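PDB 3FOT: trichothecene 15-O-acetyltransferase TRI3, which transfers an acetyl group to the 15-hydroxyl of trichothecene intermediates during the biosynthesis of mycotoxins such as T-2 toxin in Fusarium sporotrichioides. Local coordinates for residues Y255-V260 with V413-E417; F333-V339 with Q358-R364. One frame throughout, in Å; residues are numbered along the deposited sequence.

Contact 1: Y255-V260 with V413-E417; sequences YTSALV and VHNFE
Tyr255 overlaps Val413, its CD2 3.5 Å from Val413 CG2, in a helix-helix contact of a BAHD-superfamily acyltransferase. Both segments are alpha-helical throughout and belong to the longer helices 246-264 and 406-423. Their axes run broadly parallel, crossing at -32° with a closest approach of 10.5 Å, wide enough for side chains to fill the gap; the nearest CA atoms are those of Thr256 and Val413, 6.5 Å apart. The t rotamers of Tyr255 and Leu259 send both side chains across the gap. Phe416, also t, returns from the other helix: its CD2 lies 3.7 Å from Thr256 CG2 and 4.2 Å from Leu259 CD2, while Val260 CG2 sits at the ring edge, 4.2 Å from Phe416 CE2. Leu259 CD1 meets Glu417 CD at 3.7 Å, covering the carboxylate end of an extended Glu417. The polar end of the contact lies beside His414, which binds the substrate 15-deacetylcalonectrin. Here the Tyr255 hydroxyl is 3.1 Å from Glu417 OE1, a possible hydrogen bond, and a water bridges the tyrosine to the histidine, 3.0 Å from Tyr255 OH and 2.8 Å from His414 NE2.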
loop_
_atom_site.group_PDB
_atom_site.type_symbol
_atom_site.label_atom_id
_atom_site.label_comp_id
_atom_site.label_asym_id
_atom_site.label_seq_id
_atom_site.Cartn_x
_atom_site.Cartn_y
_atom_site.Cartn_z
ATOM N N TYR A 255 -19.498 0.032 12.459
ATOM C CA TYR A 255 -18.583 -0.400 11.405
ATOM C C TYR A 255 -18.795 -1.865 10.990
ATOM O O TYR A 255 -18.913 -2.161 9.794
ATOM C CB TYR A 255 -17.109 -0.106 11.732
ATOM C CG TYR A 255 -16.210 -0.618 10.620
ATOM C CD1 TYR A 255 -15.817 0.213 9.553
ATOM C CD2 TYR A 255 -15.809 -1.951 10.586
ATOM C CE1 TYR A 255 -15.003 -0.294 8.499
ATOM C CE2 TYR A 255 -15.023 -2.451 9.544
ATOM C CZ TYR A 255 -14.633 -1.621 8.509
ATOM O OH TYR A 255 -13.844 -2.182 7.504
ATOM N N THR A 256 -18.836 -2.798 11.945
ATOM C CA THR A 256 -18.979 -4.216 11.572
ATOM C C THR A 256 -20.317 -4.500 10.876
ATOM O O THR A 256 -20.381 -5.325 9.961
ATOM C CB THR A 256 -18.758 -5.177 12.759
ATOM O OG1 THR A 256 -19.771 -4.953 13.754
ATOM C CG2 THR A 256 -17.373 -4.935 13.378
ATOM N N SER A 257 -21.375 -3.793 11.285
ATOM C CA SER A 257 -22.656 -3.887 10.596
ATOM C C SER A 257 -22.566 -3.408 9.148
ATOM O O SER A 257 -23.062 -4.089 8.242
ATOM C CB SER A 257 -23.745 -3.132 11.359
ATOM O OG SER A 257 -24.052 -3.840 12.549
ATOM N N ALA A 258 -21.910 -2.263 8.932
ATOM C CA ALA A 258 -21.649 -1.750 7.574
ATOM C C ALA A 258 -20.786 -2.698 6.738
ATOM O O ALA A 258 -21.027 -2.887 5.531
ATOM C CB ALA A 258 -21.004 -0.392 7.623
ATOM N N LEU A 259 -19.783 -3.290 7.384
ATOM C CA LEU A 259 -18.911 -4.248 6.727
ATOM C C LEU A 259 -19.685 -5.434 6.190
ATOM O O LEU A 259 -19.577 -5.790 5.015
ATOM C CB LEU A 259 -17.849 -4.713 7.724
ATOM C CG LEU A 259 -16.853 -5.755 7.246
ATOM C CD1 LEU A 259 -15.981 -5.135 6.142
ATOM C CD2 LEU A 259 -16.010 -6.198 8.426
ATOM N N VAL A 260 -20.473 -6.049 7.059
ATOM C CA VAL A 260 -21.203 -7.248 6.699
ATOM C C VAL A 260 -22.225 -6.934 5.622
ATOM O O VAL A 260 -22.373 -7.711 4.681
ATOM C CB VAL A 260 -21.846 -7.909 7.922
ATOM C CG1 VAL A 260 -22.565 -9.220 7.533
ATOM C CG2 VAL A 260 -20.757 -8.214 8.950
ATOM N N VAL A 413 -12.087 -3.793 14.967
ATOM C CA VAL A 413 -12.953 -4.203 13.874
ATOM C C VAL A 413 -12.212 -4.986 12.805
ATOM O O VAL A 413 -12.803 -5.866 12.169
ATOM C CB VAL A 413 -13.764 -3.046 13.229
ATOM C CG1 VAL A 413 -14.609 -2.324 14.314
ATOM C CG2 VAL A 413 -12.873 -2.060 12.479
ATOM N N HIS A 414 -10.937 -4.667 12.597
ATOM C CA HIS A 414 -10.163 -5.464 11.631
ATOM C C HIS A 414 -9.840 -6.864 12.184
ATOM O O HIS A 414 -9.755 -7.835 11.423
ATOM C CB HIS A 414 -8.891 -4.732 11.182
ATOM C CG HIS A 414 -9.136 -3.570 10.271
ATOM N ND1 HIS A 414 -8.277 -2.493 10.198
ATOM C CD2 HIS A 414 -10.131 -3.316 9.387
ATOM C CE1 HIS A 414 -8.729 -1.630 9.306
ATOM N NE2 HIS A 414 -9.849 -2.107 8.796
ATOM N N ASN A 415 -9.664 -6.988 13.497
ATOM C CA ASN A 415 -9.614 -8.340 14.080
ATOM C C ASN A 415 -10.882 -9.135 13.702
ATOM O O ASN A 415 -10.827 -10.305 13.285
ATOM C CB ASN A 415 -9.490 -8.286 15.594
ATOM C CG ASN A 415 -8.084 -7.977 16.074
ATOM O OD1 ASN A 415 -7.104 -8.073 15.335
ATOM N ND2 ASN A 415 -7.982 -7.620 17.353
ATOM N N PHE A 416 -12.026 -8.480 13.836
ATOM C CA PHE A 416 -13.292 -9.107 13.468
ATOM C C PHE A 416 -13.331 -9.460 11.972
ATOM O O PHE A 416 -13.742 -10.556 11.578
ATOM C CB PHE A 416 -14.471 -8.218 13.858
ATOM C CG PHE A 416 -15.779 -8.698 13.299
ATOM C CD1 PHE A 416 -16.498 -9.697 13.956
ATOM C CD2 PHE A 416 -16.259 -8.203 12.079
ATOM C CE1 PHE A 416 -17.711 -10.175 13.410
ATOM C CE2 PHE A 416 -17.452 -8.675 11.533
ATOM C CZ PHE A 416 -18.185 -9.657 12.212
ATOM N N GLU A 417 -12.883 -8.523 11.144
ATOM C CA GLU A 417 -12.896 -8.717 9.705
ATOM C C GLU A 417 -12.046 -9.928 9.265
ATOM O O GLU A 417 -12.455 -10.724 8.394
ATOM C CB GLU A 417 -12.410 -7.430 9.050
ATOM C CG GLU A 417 -12.559 -7.400 7.559
ATOM C CD GLU A 417 -12.449 -5.989 7.012
ATOM O OE1 GLU A 417 -12.512 -5.008 7.798
ATOM O OE2 GLU A 417 -12.317 -5.874 5.782
HETATM O O HOH W 1 -11.301 -0.809 6.784
#

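Contact 2: F333-V339 with Q358-R364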
loop_
_atom_site.group_PDB
_atom_site.type_symbol
_atom_site.label_atom_id
_atom_site.label_comp_id
_atom_site.label_asym_id
_atom_site.label_seq_id
_atom_site.Cartn_x
_atom_site.Cartn_y
_atom_site.Cartn_z
ATOM N N PHE A 333 -25.015 4.395 -1.118
ATOM C CA PHE A 333 -23.652 3.948 -1.383
ATOM C C PHE A 333 -22.916 3.969 -0.056
ATOM O O PHE A 333 -22.784 5.018 0.568
ATOM C CB PHE A 333 -22.951 4.825 -2.419
ATOM C CG PHE A 333 -21.552 4.388 -2.695
ATOM C CD1 PHE A 333 -21.299 3.383 -3.625
ATOM C CD2 PHE A 333 -20.493 4.952 -1.998
ATOM C CE1 PHE A 333 -19.974 2.937 -3.861
ATOM C CE2 PHE A 333 -19.179 4.515 -2.232
ATOM C CZ PHE A 333 -18.937 3.517 -3.162
ATOM N N ILE A 334 -22.501 2.786 0.380
ATOM C CA ILE A 334 -21.795 2.611 1.644
ATOM C C ILE A 334 -20.502 1.869 1.320
ATOM O O ILE A 334 -20.508 0.825 0.657
ATOM C CB ILE A 334 -22.632 1.805 2.672
ATOM C CG1 ILE A 334 -23.943 2.538 2.997
ATOM C CG2 ILE A 334 -21.831 1.562 3.966
ATOM C CD1 ILE A 334 -24.919 1.719 3.805
ATOM N N SER A 335 -19.395 2.419 1.787
ATOM C CA SER A 335 -18.097 1.831 1.520
ATOM C C SER A 335 -17.229 1.915 2.773
ATOM O O SER A 335 -16.852 3.015 3.192
ATOM C CB SER A 335 -17.396 2.545 0.364
ATOM O OG SER A 335 -16.153 1.913 0.085
ATOM N N PRO A 336 -16.909 0.745 3.360
ATOM C CA PRO A 336 -15.997 0.672 4.493
ATOM C C PRO A 336 -14.606 0.818 3.920
ATOM O O PRO A 336 -14.159 -0.071 3.177
ATOM C CB PRO A 336 -16.203 -0.756 5.031
ATOM C CG PRO A 336 -17.369 -1.336 4.258
ATOM C CD PRO A 336 -17.393 -0.588 2.966
ATOM N N THR A 337 -13.965 1.948 4.192
ATOM C CA THR A 337 -12.638 2.228 3.647
ATOM C C THR A 337 -11.575 2.088 4.740
ATOM O O THR A 337 -11.903 1.912 5.918
ATOM C CB THR A 337 -12.544 3.646 3.018
ATOM O OG1 THR A 337 -12.873 4.631 4.005
ATOM C CG2 THR A 337 -13.494 3.802 1.848
ATOM N N SER A 338 -10.300 2.111 4.355
ATOM C CA SER A 338 -9.242 2.106 5.368
ATOM C C SER A 338 -8.523 3.455 5.322
ATOM O O SER A 338 -8.522 4.129 4.289
ATOM C CB SER A 338 -8.277 0.952 5.133
ATOM O OG SER A 338 -7.738 1.069 3.838
ATOM N N VAL A 339 -7.950 3.867 6.444
ATOM C CA VAL A 339 -7.212 5.120 6.510
ATOM C C VAL A 339 -5.958 4.954 7.355
ATOM O O VAL A 339 -5.893 4.083 8.226
ATOM C CB VAL A 339 -8.055 6.315 7.047
ATOM C CG1 VAL A 339 -9.380 6.520 6.255
ATOM C CG2 VAL A 339 -8.377 6.138 8.493
ATOM N N GLN A 358 -3.222 1.147 10.401
ATOM C CA GLN A 358 -4.414 1.436 9.611
ATOM C C GLN A 358 -5.651 1.394 10.469
ATOM O O GLN A 358 -5.714 0.662 11.458
ATOM C CB GLN A 358 -4.583 0.421 8.479
ATOM C CG GLN A 358 -3.418 0.472 7.467
ATOM C CD GLN A 358 -3.553 1.654 6.539
ATOM O OE1 GLN A 358 -4.591 1.803 5.879
ATOM N NE2 GLN A 358 -2.513 2.507 6.472
ATOM N N THR A 359 -6.631 2.195 10.078
ATOM C CA THR A 359 -7.936 2.078 10.704
ATOM C C THR A 359 -8.996 2.213 9.635
ATOM O O THR A 359 -8.694 2.020 8.446
ATOM C CB THR A 359 -8.100 3.026 11.938
ATOM O OG1 THR A 359 -9.371 2.782 12.548
ATOM C CG2 THR A 359 -7.970 4.467 11.578
ATOM N N ALA A 360 -10.233 2.520 10.046
ATOM C CA ALA A 360 -11.406 2.294 9.213
ATOM C C ALA A 360 -12.337 3.505 9.307
ATOM O O ALA A 360 -12.341 4.214 10.315
ATOM C CB ALA A 360 -12.127 1.049 9.691
ATOM N N ALA A 361 -13.078 3.762 8.226
ATOM C CA ALA A 361 -14.164 4.751 8.209
ATOM C C ALA A 361 -15.229 4.222 7.262
ATOM O O ALA A 361 -14.975 3.284 6.509
ATOM C CB ALA A 361 -13.666 6.137 7.725
ATOM N N VAL A 362 -16.425 4.799 7.296
ATOM C CA VAL A 362 -17.462 4.355 6.382
ATOM C C VAL A 362 -17.914 5.568 5.582
ATOM O O VAL A 362 -18.419 6.548 6.140
ATOM C CB VAL A 362 -18.675 3.682 7.098
ATOM C CG1 VAL A 362 -19.703 3.235 6.084
ATOM C CG2 VAL A 362 -18.225 2.486 7.933
ATOM N N VAL A 363 -17.664 5.515 4.281
ATOM C CA VAL A 363 -18.190 6.515 3.348
ATOM C C VAL A 363 -19.666 6.201 3.057
ATOM O O VAL A 363 -20.013 5.063 2.758
ATOM C CB VAL A 363 -17.369 6.500 2.041
ATOM C CG1 VAL A 363 -17.987 7.412 0.958
ATOM C CG2 VAL A 363 -15.957 6.917 2.342
ATOM N N ARG A 364 -20.513 7.228 3.120
ATOM C CA ARG A 364 -21.932 7.092 2.848
ATOM C C ARG A 364 -22.404 8.194 1.933
ATOM O O ARG A 364 -22.146 9.373 2.193
ATOM C CB ARG A 364 -22.736 7.155 4.149
ATOM C CG ARG A 364 -22.512 6.012 5.089
ATOM C CD ARG A 364 -23.332 6.219 6.370
ATOM N NE ARG A 364 -24.655 6.791 6.081
ATOM C CZ ARG A 364 -25.771 6.092 5.898
ATOM N NH1 ARG A 364 -25.768 4.764 5.978
ATOM N NH2 ARG A 364 -26.905 6.730 5.633
HETATM O O HOH W 2 -5.344 2.564 3.286
#
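Strands 333-340 and 358-365 form a two-stranded antiparallel ribbon, paired in unbroken register from Ile334 with Arg364 to Val339 with Thr359. Three hydrogen-bonded pairs, Ser335 with Val363, Thr337 with Ala361 and Val339 with Thr359, each contribute two backbone bonds. Most are short, down to 2.7 Å from Thr359 N to Val339 O; the longest is 3.2 Å, from Ala361 N to Thr337 O. Pro336, lacking an amide hydrogen, falls in a non-hydrogen-bonded pair with Val362. CA-H...O contacts accompany these bonds, as from Ser338 CA to Thr359 O at 3.1 Å. Side-chain packing divides between the faces: Ile334 CG2 meets Val362 CG1 at 3.4 Å on one, where Ala360 borders the substrate-binding His414, so the ribbon helps line that site's surroundings. On the other, Val339 CG2 and Thr359 CG2 make a methyl-methyl contact at 3.5 Å, and Tyr397 and Trp400 of helix 379-401 cover Ala361. Among the polar groups, Gln358 NE2 hydrogen-bonds to Asp190 OD2 and Thr337 OG1 to Tyr397 OH. A water 2.9 Å from Ser338 OG donates to Gln358 OE1 at 2.8 Å.

The two contacts lie with their centres about 10 Å apart, on the same side of the chain's centre. Helix 246-264 comes first in sequence, then both strands of contact 2, then helix 406-423, so that contact 1 brackets the ribbon along the chain. Helix 246-264 packs on the face bearing Pro336, Ala360 and Val362, and helix 406-423 touches it at Ala360 through His414. Tyr255 is the main joint: its CE1 lies 3.4 Å from Ala360 CB and 3.7 Å from Pro336 CB, and its CD1 3.7 Å from Val362 CG2. His414 CE1 also lies 3.8 Å from Thr359 O. The substrate-binding histidine thus sits where the two helices and the ribbon meet, its surroundings assembled from parts distant in sequence.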